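Local coordinates for aclacinomycin oxidoreductase (AknOx) (Streptomyces galilaeus, PDB 2IPI), which oxidises the terminal sugar of aclacinomycin antibiotics, using a doubly covalently attached FAD and O2 to turn aclacinomycin N into A and then A into Y, at residues A[288-293]-A[395-400]; A[305-310]-A[322-327]; A[366-371]-A[418-423]. All coordinates share one frame; numbering follows the deposited sequence.

Overall arrangement
All three contacts involve one antiparallel seven-stranded sheet, contact 2 by way of a helix packed on it. Contact 1 lies on strand 290-296 and contact 2 on its neighbour 302-310; their centres are about 9 Å apart, and a probable hydrogen bond of 2.6 Å joins His290 O to Gln308 N. Contact 3 lies on the other side of contact 1, with centres about 10 Å apart, where Tyr397 N probably bonds Lys421 O at 2.8 Å. Contacts 1 and 3 both touch the bound aclacinomycin ligand (AKY), through Tyr397 and Trp423. Contact 2 stands back from it: the side chain of Leu305 is about 13 Å from the ligand, and contacts 2 and 3 approach no nearer than about 9 Å between atoms.

Contact 1: residues A[288-293]-A[395-400]; sequences SMHSVF and SLYSYG. With AKY (methyl (2S,4R)-2-ethyl-2,5,7-trihydroxy-6,11-dioxo-4-{[2,3,6-trideoxy-4-O-{2,6-dideoxy-4-O-[(2S,6S)-6-methyl-5-oxotetrahydro-2h -pyran-2-yl]-alpha-D-lyxo-hexopyranosyl}-3-(dimethylamino)-D-ribo-hexopyranosyl]oxy}-1,2,3,4,6,11-hexahydrotetracene-1-c arboxylate), chain E.
At the sugar end of the aclacinomycin pocket, the active-site Tyr397 lies beside Val292 of the adjoining strand, the two side chains pointing the same way. Both valine methyls press on the CE2 corner of the phenol: CG2 comes to 3.3 Å from Tyr397 CE2, while CG1 sits 3.6 Å from the same carbon, a snug fit. A chi1 of -57° sets Tyr397 CG anti to the carbonyl carbon and beside the backbone N, on the side of the sheet that carries Val292. Tyr397 OH is 3.2 Å from C40 of the ligand, the ring carbon next to the ketone of the terminal sugar. That position is consistent with its established role as a proton acceptor; Tyr469 and Thr427 hold the ligand by hydrogen bonds. His290 NE2 lies at the ring edge, near its plane, 4.2 Å from Tyr397 CD2. The backbones form an antiparallel pairing of strands 290-296 and 391-398, in which Val292 faces Tyr397 across a non-hydrogen-bonded pair and Phe293 faces Leu396 across a hydrogen-bonded one. Phe293 N gives Leu396 O a bond of 2.7 Å, and Leu396 N returns one to Phe293 O. Near the end of strand 391-398 the regular pattern changes. Ser398 N still donates to Ser291 O at 3.0 Å, but Ser291 N turns to the side-chain oxygen Ser398 OG, also at 3.0 Å (154° at the hydrogen). Ser398 OG is placed for this between its own N and carbonyl carbon, chi1 64°. Buried Ser291 OG, by contrast, finds no polar partner. On the face carrying Phe293 and Leu396, the two CB atoms approach to 4.3 Å, and helix 262-278 packs over both residues through Ile268 and His272.

Contact 2: residues A[305-310]-A[322-327]; sequences LDIQID and DFVAAV
Phe323 is the first residue of helix segment 322-327 to meet the strand, and its ring takes both Leu305 and Ile307. With CG anti to its backbone N (chi1 162°), the ring is carried off the helix toward the sheet. Leu305 and Phe323 reach for each other tip to tip: the leucine CD1 is 4.0 Å from Phe323 CE1 and 4.1 Å from Phe323 CZ, approaching the plane obliquely. Ile307 instead slides past in the opposite direction, so that its CD1 lies at the ring edge, close to the ring plane and 4.0 Å from Phe323 CD1. One residue on, Val324 CG1 also reaches Ile307 CD1, at 4.5 Å. Val327 then returns to the interface one turn after Phe323. There the Val327 CG2 methyl is 4.5 Å from Leu305 CD1, while Val327 N donates to Phe323 O at 2.9 Å within the helix. Leu305 CD1 is thus shared by Phe323 and Val327. No hydrogen bond links the segments; the contact is wholly apolar, with the segment axes 11.2 Å apart and running at 153°, nearly antiparallel. Such packing belongs to a beta-alpha-beta crossover: helix 316-327 connects strand 302-310 with the edge strand 336-342, parallel to it and separated from it by strand 248-256. The helix lies on the sheet next to helix 262-278, whose Trp275 meets the Phe323 ring and whose Asn271 bonds Val327 O, while Ser291 of strand 290-296 and the preceding Met289 touch Phe323, and Trp255 of strand 248-256 touches Val327.

Contact 3: residues A[366-371]-A[418-423]; sequences AYLRKP and SIIKVW. With AKY (methyl (2S,4R)-2-ethyl-2,5,7-trihydroxy-6,11-dioxo-4-{[2,3,6-trideoxy-4-O-{2,6-dideoxy-4-O-[(2S,6S)-6-methyl-5-oxotetrahydro-2h -pyran-2-yl]-alpha-D-lyxo-hexopyranosyl}-3-(dimethylamino)-D-ribo-hexopyranosyl]oxy}-1,2,3,4,6,11-hexahydrotetracene-1-c arboxylate), chain E.
Tyr367 and Lys421 lie side by side, pointing the same way, with the lysine chain laid against the phenol. Lys421 is bent at its second, third and fourth side-chain torsions; its CG touches Tyr367 CE1 at 3.4 Å, and its NZ turns in to the hydroxyl. The modelled 2.5 Å from Lys421 NZ to Tyr367 OH is very short, so the exact length is doubtful. Phe466 adds a cation-pi partner to the lysine. Ser418 OG packs 3.4 Å from Tyr367 CB and hydrogen-bonds Glu463. These side chains stand on antiparallel strands 360-368 and 420-428, the last two in the order of the seven-stranded sheet: Leu368 N donates to Ile420 O at 2.9 Å, and Val422 N to Ala366 O at 2.8 Å. On the face of Leu368 and Val422, the two side chains cross at about a right angle, Leu368 CD1 being 3.9 Å from Val422 CG1. Trp423 CB turns away from strand 360-368, with CG anti to the backbone N (chi1 -174°), and the indole meets the ligand. The ligand methyl C41 lies over one indole face, but its modelled 2.9 Å from Trp423 CD2 is too short to be trusted; ligand C39 stands 4.0 Å above the ring centre.

Contact 1: residues A[288-293]-A[395-400]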
loop_
_atom_site.group_PDB
_atom_site.type_symbol
_atom_site.label_atom_id
_atom_site.label_comp_id
_atom_site.label_asym_id
_atom_site.label_seq_id
_atom_site.Cartn_x
_atom_site.Cartn_y
_atom_site.Cartn_z
ATOM N N SER A 288 -15.609 9.359 7.492
ATOM C CA SER A 288 -15.986 8.718 6.242
ATOM C C SER A 288 -15.444 9.449 5.019
ATOM O O SER A 288 -15.650 8.950 3.913
ATOM C CB SER A 288 -17.514 8.604 6.156
ATOM O OG SER A 288 -17.936 7.661 7.130
ATOM N N MET A 289 -14.771 10.574 5.211
ATOM C CA MET A 289 -14.172 11.312 4.085
ATOM C C MET A 289 -12.783 10.805 3.747
ATOM O O MET A 289 -12.016 10.425 4.638
ATOM C CB MET A 289 -14.103 12.809 4.433
ATOM C CG MET A 289 -14.004 13.771 3.257
ATOM S SD MET A 289 -13.454 15.446 3.680
ATOM C CE MET A 289 -11.684 15.198 3.801
ATOM N N HIS A 290 -12.408 10.779 2.472
ATOM C CA HIS A 290 -11.034 10.522 2.057
ATOM C C HIS A 290 -10.576 11.607 1.079
ATOM O O HIS A 290 -11.379 12.068 0.255
ATOM C CB HIS A 290 -10.912 9.139 1.423
ATOM C CG HIS A 290 -9.545 8.760 0.946
ATOM N ND1 HIS A 290 -9.212 8.739 -0.397
ATOM C CD2 HIS A 290 -8.422 8.385 1.594
ATOM C CE1 HIS A 290 -7.957 8.369 -0.553
ATOM N NE2 HIS A 290 -7.453 8.151 0.651
ATOM N N SER A 291 -9.310 12.015 1.167
ATOM C CA SER A 291 -8.746 12.901 0.160
ATOM C C SER A 291 -7.271 12.572 -0.086
ATOM O O SER A 291 -6.572 12.137 0.818
ATOM C CB SER A 291 -8.865 14.381 0.509
ATOM O OG SER A 291 -7.954 14.779 1.508
ATOM N N VAL A 292 -6.879 12.832 -1.321
ATOM C CA VAL A 292 -5.512 12.803 -1.802
ATOM C C VAL A 292 -5.143 14.186 -2.345
ATOM O O VAL A 292 -5.851 14.700 -3.209
ATOM C CB VAL A 292 -5.314 11.751 -2.897
ATOM C CG1 VAL A 292 -3.865 11.735 -3.368
ATOM C CG2 VAL A 292 -5.739 10.386 -2.383
ATOM N N PHE A 293 -4.080 14.773 -1.814
ATOM C CA PHE A 293 -3.687 16.104 -2.329
ATOM C C PHE A 293 -2.493 15.871 -3.242
ATOM O O PHE A 293 -1.416 15.548 -2.763
ATOM C CB PHE A 293 -3.407 17.093 -1.214
ATOM C CG PHE A 293 -3.606 18.568 -1.584
ATOM C CD1 PHE A 293 -3.673 19.525 -0.591
ATOM C CD2 PHE A 293 -3.734 18.954 -2.904
ATOM C CE1 PHE A 293 -3.874 20.866 -0.910
ATOM C CE2 PHE A 293 -3.920 20.280 -3.247
ATOM C CZ PHE A 293 -3.978 21.225 -2.239
ATOM N N SER A 395 2.181 13.510 -2.832
ATOM C CA SER A 395 0.781 13.252 -2.502
ATOM C C SER A 395 0.591 13.210 -0.994
ATOM O O SER A 395 1.336 12.546 -0.263
ATOM C CB SER A 395 0.342 11.937 -3.134
ATOM O OG SER A 395 0.423 11.981 -4.540
ATOM N N LEU A 396 -0.410 13.906 -0.493
ATOM C CA LEU A 396 -0.750 13.861 0.917
ATOM C C LEU A 396 -2.116 13.187 1.060
ATOM O O LEU A 396 -3.064 13.626 0.408
ATOM C CB LEU A 396 -0.784 15.239 1.578
ATOM C CG LEU A 396 0.341 16.202 1.198
ATOM C CD1 LEU A 396 0.006 17.621 1.662
ATOM C CD2 LEU A 396 1.656 15.735 1.797
ATOM N N TYR A 397 -2.183 12.147 1.884
ATOM C CA TYR A 397 -3.412 11.406 2.131
ATOM C C TYR A 397 -4.001 11.674 3.507
ATOM O O TYR A 397 -3.309 11.573 4.520
ATOM C CB TYR A 397 -3.171 9.885 1.998
ATOM C CG TYR A 397 -2.617 9.546 0.640
ATOM C CD1 TYR A 397 -1.264 9.747 0.331
ATOM C CD2 TYR A 397 -3.447 9.038 -0.341
ATOM C CE1 TYR A 397 -0.774 9.435 -0.924
ATOM C CE2 TYR A 397 -2.960 8.726 -1.596
ATOM C CZ TYR A 397 -1.625 8.928 -1.885
ATOM O OH TYR A 397 -1.155 8.606 -3.139
ATOM N N SER A 398 -5.287 12.013 3.527
ATOM C CA SER A 398 -5.991 12.033 4.806
ATOM C C SER A 398 -5.900 10.601 5.364
ATOM O O SER A 398 -6.009 9.659 4.566
ATOM C CB SER A 398 -7.425 12.517 4.674
ATOM O OG SER A 398 -8.206 11.641 3.877
ATOM N N TYR A 399 -5.671 10.465 6.652
ATOM C CA TYR A 399 -5.413 9.169 7.288
ATOM C C TYR A 399 -5.913 9.179 8.724
ATOM O O TYR A 399 -6.682 10.048 9.151
ATOM C CB TYR A 399 -3.926 8.826 7.262
ATOM C CG TYR A 399 -3.580 7.354 7.293
ATOM C CD1 TYR A 399 -2.718 6.864 8.273
ATOM C CD2 TYR A 399 -4.077 6.436 6.377
ATOM C CE1 TYR A 399 -2.369 5.522 8.345
ATOM C CE2 TYR A 399 -3.733 5.094 6.433
ATOM C CZ TYR A 399 -2.880 4.641 7.416
ATOM O OH TYR A 399 -2.544 3.304 7.466
ATOM N N GLY A 400 -5.477 8.182 9.506
ATOM C CA GLY A 400 -5.924 8.151 10.899
ATOM C C GLY A 400 -7.290 7.499 10.994
ATOM O O GLY A 400 -7.503 6.438 10.398
HETATM O O15 AKY E . -1.005 4.849 -1.530
HETATM C C42 AKY E . -0.988 4.950 -2.770
HETATM C C40 AKY E . -2.216 5.616 -3.438
HETATM C C38 AKY E . -2.105 5.819 -4.894
HETATM C C39 AKY E . 0.305 4.753 -3.662
HETATM C C41 AKY E . 1.610 5.026 -3.512
HETATM O O14 AKY E . 0.053 4.574 -5.037
HETATM C C37 AKY E . -0.794 5.590 -5.560
HETATM O O13 AKY E . -1.008 5.466 -6.943
HETATM C C35 AKY E . -0.053 6.072 -7.763
HETATM C C34 AKY E . -0.567 7.354 -8.425
HETATM C C36 AKY E . -1.528 8.042 -7.620
HETATM O O11 AKY E . -1.115 7.165 -9.839
HETATM C C33 AKY E . 0.553 5.089 -8.750
HETATM O O12 AKY E . 1.142 3.812 -8.179
HETATM C C32 AKY E . -0.188 4.935 -9.924
HETATM C C31 AKY E . -0.308 6.147 -10.630
HETATM O O7 AKY E . 1.328 10.657 -15.008
HETATM C C7 AKY E . 1.300 10.244 -16.375
HETATM C C8 AKY E . -0.103 10.142 -16.832
HETATM C C9 AKY E . -0.636 11.503 -17.201
HETATM O O9 AKY E . -0.347 12.338 -16.134
HETATM C C13 AKY E . -2.083 11.378 -17.516
HETATM C C14 AKY E . -2.715 10.882 -16.214
HETATM C C20 AKY E . 2.057 11.287 -17.134
HETATM C C19 AKY E . 1.482 12.158 -18.063
HETATM C C10 AKY E . 0.043 11.919 -18.449
HETATM C C11 AKY E . 2.272 13.064 -18.771
HETATM C C18 AKY E . 3.653 13.103 -18.573
HETATM C C17 AKY E . 4.246 12.232 -17.651
HETATM C C6 AKY E . 3.437 11.351 -16.944
HETATM O O6 AKY E . 3.978 10.494 -16.052
HETATM C C12 AKY E . 4.442 13.989 -19.342
HETATM O O3 AKY E . 3.932 14.784 -20.161
HETATM C C15 AKY E . 5.850 13.969 -19.183
HETATM C C1 AKY E . 6.635 14.792 -19.989
HETATM C C2 AKY E . 8.028 14.777 -19.913
HETATM C C3 AKY E . 8.625 13.918 -18.990
HETATM C C16 AKY E . 6.453 13.088 -18.258
HETATM C C5 AKY E . 5.652 12.217 -17.488
HETATM O O5 AKY E . 6.093 11.371 -16.686
HETATM C C4 AKY E . 7.854 13.090 -18.178
HETATM O O4 AKY E . 8.506 12.270 -17.315
HETATM O O18 AKY E . 0.923 6.748 -11.064
HETATM C C45 AKY E . 1.755 9.593 -14.145
HETATM C C43 AKY E . 0.045 10.796 -19.482
HETATM O O16 AKY E . 0.874 9.880 -19.440
HETATM O O17 AKY E . -0.860 10.790 -20.504
HETATM C C44 AKY E . -0.126 10.829 -21.734
HETATM O O19 AKY E . 1.031 8.401 -14.326
HETATM C C47 AKY E . 1.780 8.922 -11.708
HETATM N N11 AKY E . 3.056 8.588 -11.050
HETATM C C52 AKY E . 3.322 9.083 -9.743
HETATM C C51 AKY E . 3.645 7.323 -11.336
HETATM C C46 AKY E . 1.648 10.071 -12.700
HETATM C C48 AKY E . 0.735 7.840 -11.984
HETATM C C49 AKY E . 0.888 7.311 -13.399
HETATM C C50 AKY E . 1.575 5.965 -13.657
#

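Contact 2: residues A[305-310]-A[322-327]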
loop_
_atom_site.group_PDB
_atom_site.type_symbol
_atom_site.label_atom_id
_atom_site.label_comp_id
_atom_site.label_asym_id
_atom_site.label_seq_id
_atom_site.Cartn_x
_atom_site.Cartn_y
_atom_site.Cartn_z
ATOM N N LEU A 305 -6.565 18.734 -5.227
ATOM C CA LEU A 305 -7.099 18.118 -4.013
ATOM C C LEU A 305 -8.304 17.253 -4.400
ATOM O O LEU A 305 -9.314 17.824 -4.818
ATOM C CB LEU A 305 -7.485 19.198 -3.026
ATOM C CG LEU A 305 -7.352 19.102 -1.520
ATOM C CD1 LEU A 305 -8.658 19.487 -0.816
ATOM C CD2 LEU A 305 -6.905 17.712 -1.075
ATOM N N ASP A 306 -8.200 15.940 -4.283
ATOM C CA ASP A 306 -9.243 15.003 -4.692
ATOM C C ASP A 306 -9.933 14.394 -3.480
ATOM O O ASP A 306 -9.391 13.549 -2.772
ATOM C CB ASP A 306 -8.649 13.936 -5.604
ATOM C CG ASP A 306 -9.667 12.993 -6.216
ATOM O OD1 ASP A 306 -9.264 12.160 -7.052
ATOM O OD2 ASP A 306 -10.863 13.062 -5.877
ATOM N N ILE A 307 -11.166 14.809 -3.221
ATOM C CA ILE A 307 -11.855 14.475 -1.987
ATOM C C ILE A 307 -13.078 13.595 -2.218
ATOM O O ILE A 307 -13.791 13.721 -3.220
ATOM C CB ILE A 307 -12.238 15.783 -1.259
ATOM C CG1 ILE A 307 -13.730 15.906 -0.951
ATOM C CG2 ILE A 307 -11.757 17.026 -2.004
ATOM C CD1 ILE A 307 -14.083 17.201 -0.236
ATOM N N GLN A 308 -13.359 12.661 -1.301
ATOM C CA GLN A 308 -14.570 11.864 -1.530
ATOM C C GLN A 308 -15.233 11.484 -0.209
ATOM O O GLN A 308 -14.580 11.500 0.828
ATOM C CB GLN A 308 -14.259 10.630 -2.367
ATOM C CG GLN A 308 -13.499 9.538 -1.633
ATOM C CD GLN A 308 -12.918 8.497 -2.571
ATOM O OE1 GLN A 308 -13.629 7.647 -3.127
ATOM N NE2 GLN A 308 -11.603 8.575 -2.740
ATOM N N ILE A 309 -16.521 11.155 -0.253
ATOM C CA ILE A 309 -17.270 10.763 0.930
ATOM C C ILE A 309 -18.540 9.998 0.536
ATOM O O ILE A 309 -19.005 10.101 -0.597
ATOM C CB ILE A 309 -17.680 11.976 1.796
ATOM C CG1 ILE A 309 -18.033 11.625 3.226
ATOM C CG2 ILE A 309 -18.830 12.729 1.125
ATOM C CD1 ILE A 309 -17.893 12.721 4.253
ATOM N N ASP A 310 -19.092 9.240 1.478
ATOM C CA ASP A 310 -20.332 8.497 1.230
ATOM C C ASP A 310 -21.449 9.509 1.007
ATOM O O ASP A 310 -21.810 10.254 1.923
ATOM C CB ASP A 310 -20.599 7.569 2.395
ATOM C CG ASP A 310 -21.988 7.042 2.616
ATOM O OD1 ASP A 310 -22.734 6.777 1.652
ATOM O OD2 ASP A 310 -22.342 6.860 3.811
ATOM N N ASP A 322 -17.106 22.638 3.599
ATOM C CA ASP A 322 -16.591 23.190 4.855
ATOM C C ASP A 322 -15.105 22.870 5.008
ATOM O O ASP A 322 -14.329 23.648 5.555
ATOM C CB ASP A 322 -17.371 22.673 6.055
ATOM C CG ASP A 322 -18.596 23.488 6.419
ATOM O OD1 ASP A 322 -18.970 24.438 5.691
ATOM O OD2 ASP A 322 -19.227 23.180 7.451
ATOM N N PHE A 323 -14.697 21.707 4.515
ATOM C CA PHE A 323 -13.296 21.289 4.566
ATOM C C PHE A 323 -12.468 22.135 3.608
ATOM O O PHE A 323 -11.509 22.777 4.049
ATOM C CB PHE A 323 -13.183 19.798 4.261
ATOM C CG PHE A 323 -11.806 19.275 3.865
ATOM C CD1 PHE A 323 -11.692 18.475 2.736
ATOM C CD2 PHE A 323 -10.667 19.565 4.602
ATOM C CE1 PHE A 323 -10.473 17.946 2.346
ATOM C CE2 PHE A 323 -9.437 19.056 4.217
ATOM C CZ PHE A 323 -9.342 18.262 3.080
ATOM N N VAL A 324 -12.803 22.186 2.327
ATOM C CA VAL A 324 -11.991 23.013 1.428
ATOM C C VAL A 324 -12.006 24.474 1.882
ATOM O O VAL A 324 -11.013 25.175 1.721
ATOM C CB VAL A 324 -12.427 22.922 -0.036
ATOM C CG1 VAL A 324 -12.840 21.503 -0.420
ATOM C CG2 VAL A 324 -13.575 23.883 -0.309
ATOM N N ALA A 325 -13.127 24.917 2.460
ATOM C CA ALA A 325 -13.144 26.296 2.955
ATOM C C ALA A 325 -12.107 26.444 4.065
ATOM O O ALA A 325 -11.540 27.516 4.312
ATOM C CB ALA A 325 -14.535 26.688 3.411
ATOM N N ALA A 326 -11.819 25.341 4.762
ATOM C CA ALA A 326 -10.761 25.416 5.782
ATOM C C ALA A 326 -9.396 25.361 5.107
ATOM O O ALA A 326 -8.433 26.009 5.514
ATOM C CB ALA A 326 -10.912 24.309 6.810
ATOM N N VAL A 327 -9.291 24.583 4.040
ATOM C CA VAL A 327 -8.032 24.405 3.329
ATOM C C VAL A 327 -7.475 25.682 2.740
ATOM O O VAL A 327 -6.269 25.954 2.774
ATOM C CB VAL A 327 -8.253 23.361 2.210
ATOM C CG1 VAL A 327 -7.331 23.532 1.026
ATOM C CG2 VAL A 327 -8.097 21.983 2.834
#

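Contact 3: residues A[366-371]-A[418-423]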
loop_
_atom_site.group_PDB
_atom_site.type_symbol
_atom_site.label_atom_id
_atom_site.label_comp_id
_atom_site.label_asym_id
_atom_site.label_seq_id
_atom_site.Cartn_x
_atom_site.Cartn_y
_atom_site.Cartn_z
ATOM N N ALA A 366 6.057 8.374 3.852
ATOM C CA ALA A 366 6.151 8.775 5.247
ATOM C C ALA A 366 4.791 8.833 5.946
ATOM O O ALA A 366 3.749 9.120 5.353
ATOM C CB ALA A 366 6.819 10.146 5.376
ATOM N N TYR A 367 4.791 8.569 7.244
ATOM C CA TYR A 367 3.676 8.718 8.158
ATOM C C TYR A 367 3.855 9.975 9.016
ATOM O O TYR A 367 4.838 10.067 9.752
ATOM C CB TYR A 367 3.547 7.520 9.105
ATOM C CG TYR A 367 2.962 6.269 8.507
ATOM C CD1 TYR A 367 1.591 6.179 8.259
ATOM C CD2 TYR A 367 3.746 5.173 8.191
ATOM C CE1 TYR A 367 1.055 5.037 7.716
ATOM C CE2 TYR A 367 3.216 4.016 7.638
ATOM C CZ TYR A 367 1.857 3.956 7.405
ATOM O OH TYR A 367 1.281 2.835 6.860
ATOM N N LEU A 368 2.956 10.958 8.944
ATOM C CA LEU A 368 3.136 12.160 9.752
ATOM C C LEU A 368 2.297 12.103 11.029
ATOM O O LEU A 368 1.093 11.842 10.964
ATOM C CB LEU A 368 2.753 13.448 9.017
ATOM C CG LEU A 368 3.358 13.724 7.643
ATOM C CD1 LEU A 368 2.818 15.015 7.026
ATOM C CD2 LEU A 368 4.870 13.775 7.715
ATOM N N ARG A 369 2.897 12.392 12.170
ATOM C CA ARG A 369 2.153 12.478 13.418
ATOM C C ARG A 369 1.623 13.884 13.662
ATOM O O ARG A 369 0.615 14.061 14.350
ATOM C CB ARG A 369 3.007 12.077 14.614
ATOM C CG ARG A 369 2.991 10.596 14.940
ATOM C CD ARG A 369 3.813 10.358 16.211
ATOM N NE ARG A 369 2.939 10.230 17.376
ATOM C CZ ARG A 369 3.202 10.742 18.583
ATOM N NH1 ARG A 369 4.321 11.502 18.834
ATOM N NH2 ARG A 369 2.305 10.525 19.546
ATOM N N LYS A 370 2.333 14.851 13.096
ATOM C CA LYS A 370 1.987 16.266 13.162
ATOM C C LYS A 370 2.281 16.923 11.816
ATOM O O LYS A 370 3.064 16.385 11.030
ATOM C CB LYS A 370 2.771 16.966 14.269
ATOM C CG LYS A 370 2.414 16.561 15.679
ATOM C CD LYS A 370 3.597 16.638 16.645
ATOM C CE LYS A 370 3.611 17.830 17.567
ATOM N NZ LYS A 370 3.388 17.547 19.015
ATOM N N PRO A 371 1.671 18.067 11.518
ATOM C CA PRO A 371 1.815 18.662 10.181
ATOM C C PRO A 371 3.269 18.968 9.824
ATOM O O PRO A 371 4.127 18.975 10.704
ATOM C CB PRO A 371 1.048 19.978 10.324
ATOM C CG PRO A 371 0.079 19.744 11.430
ATOM C CD PRO A 371 0.843 18.891 12.406
ATOM N N SER A 418 -1.023 8.329 13.379
ATOM C CA SER A 418 -0.686 9.272 12.326
ATOM C C SER A 418 -1.954 9.918 11.760
ATOM O O SER A 418 -3.034 9.322 11.792
ATOM C CB SER A 418 0.125 8.610 11.216
ATOM O OG SER A 418 1.415 8.244 11.701
ATOM N N ILE A 419 -1.800 11.145 11.246
ATOM C CA ILE A 419 -2.932 11.939 10.783
ATOM C C ILE A 419 -2.942 12.055 9.265
ATOM O O ILE A 419 -3.992 12.308 8.661
ATOM C CB ILE A 419 -2.919 13.354 11.386
ATOM C CG1 ILE A 419 -1.832 14.272 10.827
ATOM C CG2 ILE A 419 -2.823 13.306 12.911
ATOM C CD1 ILE A 419 -1.637 15.556 11.617
ATOM N N ILE A 420 -1.769 11.890 8.651
ATOM C CA ILE A 420 -1.589 11.983 7.215
ATOM C C ILE A 420 -0.497 11.051 6.711
ATOM O O ILE A 420 0.508 10.863 7.390
ATOM C CB ILE A 420 -1.236 13.425 6.806
ATOM C CG1 ILE A 420 -2.332 14.455 7.093
ATOM C CG2 ILE A 420 -0.857 13.497 5.333
ATOM C CD1 ILE A 420 -1.806 15.846 7.371
ATOM N N LYS A 421 -0.676 10.468 5.531
ATOM C CA LYS A 421 0.366 9.658 4.906
ATOM C C LYS A 421 0.881 10.338 3.636
ATOM O O LYS A 421 0.076 10.874 2.871
ATOM C CB LYS A 421 -0.197 8.292 4.550
ATOM C CG LYS A 421 0.591 7.111 5.104
ATOM C CD LYS A 421 0.437 5.957 4.125
ATOM C CE LYS A 421 -0.520 4.929 4.722
ATOM N NZ LYS A 421 0.038 3.572 4.828
ATOM N N VAL A 422 2.184 10.283 3.382
ATOM C CA VAL A 422 2.693 10.929 2.163
ATOM C C VAL A 422 3.438 9.933 1.288
ATOM O O VAL A 422 4.077 9.002 1.768
ATOM C CB VAL A 422 3.578 12.160 2.448
ATOM C CG1 VAL A 422 3.184 12.835 3.759
ATOM C CG2 VAL A 422 5.055 11.822 2.490
ATOM N N TRP A 423 3.349 10.096 -0.023
ATOM C CA TRP A 423 4.043 9.259 -0.997
ATOM C C TRP A 423 4.700 10.133 -2.057
ATOM O O TRP A 423 3.976 10.805 -2.797
ATOM C CB TRP A 423 3.083 8.292 -1.685
ATOM C CG TRP A 423 3.693 7.268 -2.602
ATOM C CD1 TRP A 423 4.523 6.256 -2.223
ATOM C CD2 TRP A 423 3.530 7.149 -4.021
ATOM N NE1 TRP A 423 4.884 5.517 -3.325
ATOM C CE2 TRP A 423 4.288 6.044 -4.443
ATOM C CE3 TRP A 423 2.817 7.869 -4.990
ATOM C CZ2 TRP A 423 4.359 5.637 -5.772
ATOM C CZ3 TRP A 423 2.884 7.465 -6.307
ATOM C CH2 TRP A 423 3.650 6.356 -6.704
HETATM O O15 AKY E . -1.005 4.849 -1.530
HETATM C C42 AKY E . -0.988 4.950 -2.770
HETATM C C40 AKY E . -2.216 5.616 -3.438
HETATM C C38 AKY E . -2.105 5.819 -4.894
HETATM C C39 AKY E . 0.305 4.753 -3.662
HETATM C C41 AKY E . 1.610 5.026 -3.512
HETATM O O14 AKY E . 0.053 4.574 -5.037
HETATM C C37 AKY E . -0.794 5.590 -5.560
HETATM O O13 AKY E . -1.008 5.466 -6.943
HETATM C C35 AKY E . -0.053 6.072 -7.763
HETATM C C34 AKY E . -0.567 7.354 -8.425
HETATM C C36 AKY E . -1.528 8.042 -7.620
HETATM O O11 AKY E . -1.115 7.165 -9.839
HETATM C C33 AKY E . 0.553 5.089 -8.750
HETATM O O12 AKY E . 1.142 3.812 -8.179
HETATM C C32 AKY E . -0.188 4.935 -9.924
HETATM C C31 AKY E . -0.308 6.147 -10.630
HETATM O O7 AKY E . 1.328 10.657 -15.008
HETATM C C7 AKY E . 1.300 10.244 -16.375
HETATM C C8 AKY E . -0.103 10.142 -16.832
HETATM C C9 AKY E . -0.636 11.503 -17.201
HETATM O O9 AKY E . -0.347 12.338 -16.134
HETATM C C13 AKY E . -2.083 11.378 -17.516
HETATM C C14 AKY E . -2.715 10.882 -16.214
HETATM C C20 AKY E . 2.057 11.287 -17.134
HETATM C C19 AKY E . 1.482 12.158 -18.063
HETATM C C10 AKY E . 0.043 11.919 -18.449
HETATM C C11 AKY E . 2.272 13.064 -18.771
HETATM C C18 AKY E . 3.653 13.103 -18.573
HETATM C C17 AKY E . 4.246 12.232 -17.651
HETATM C C6 AKY E . 3.437 11.351 -16.944
HETATM O O6 AKY E . 3.978 10.494 -16.052
HETATM C C12 AKY E . 4.442 13.989 -19.342
HETATM O O3 AKY E . 3.932 14.784 -20.161
HETATM C C15 AKY E . 5.850 13.969 -19.183
HETATM C C1 AKY E . 6.635 14.792 -19.989
HETATM C C2 AKY E . 8.028 14.777 -19.913
HETATM C C3 AKY E . 8.625 13.918 -18.990
HETATM C C16 AKY E . 6.453 13.088 -18.258
HETATM C C5 AKY E . 5.652 12.217 -17.488
HETATM O O5 AKY E . 6.093 11.371 -16.686
HETATM C C4 AKY E . 7.854 13.090 -18.178
HETATM O O4 AKY E . 8.506 12.270 -17.315
HETATM O O18 AKY E . 0.923 6.748 -11.064
HETATM C C45 AKY E . 1.755 9.593 -14.145
HETATM C C43 AKY E . 0.045 10.796 -19.482
HETATM O O16 AKY E . 0.874 9.880 -19.440
HETATM O O17 AKY E . -0.860 10.790 -20.504
HETATM C C44 AKY E . -0.126 10.829 -21.734
HETATM O O19 AKY E . 1.031 8.401 -14.326
HETATM C C47 AKY E . 1.780 8.922 -11.708
HETATM N N11 AKY E . 3.056 8.588 -11.050
HETATM C C52 AKY E . 3.322 9.083 -9.743
HETATM C C51 AKY E . 3.645 7.323 -11.336
HETATM C C46 AKY E . 1.648 10.071 -12.700
HETATM C C48 AKY E . 0.735 7.840 -11.984
HETATM C C49 AKY E . 0.888 7.311 -13.399
HETATM C C50 AKY E . 1.575 5.965 -13.657
#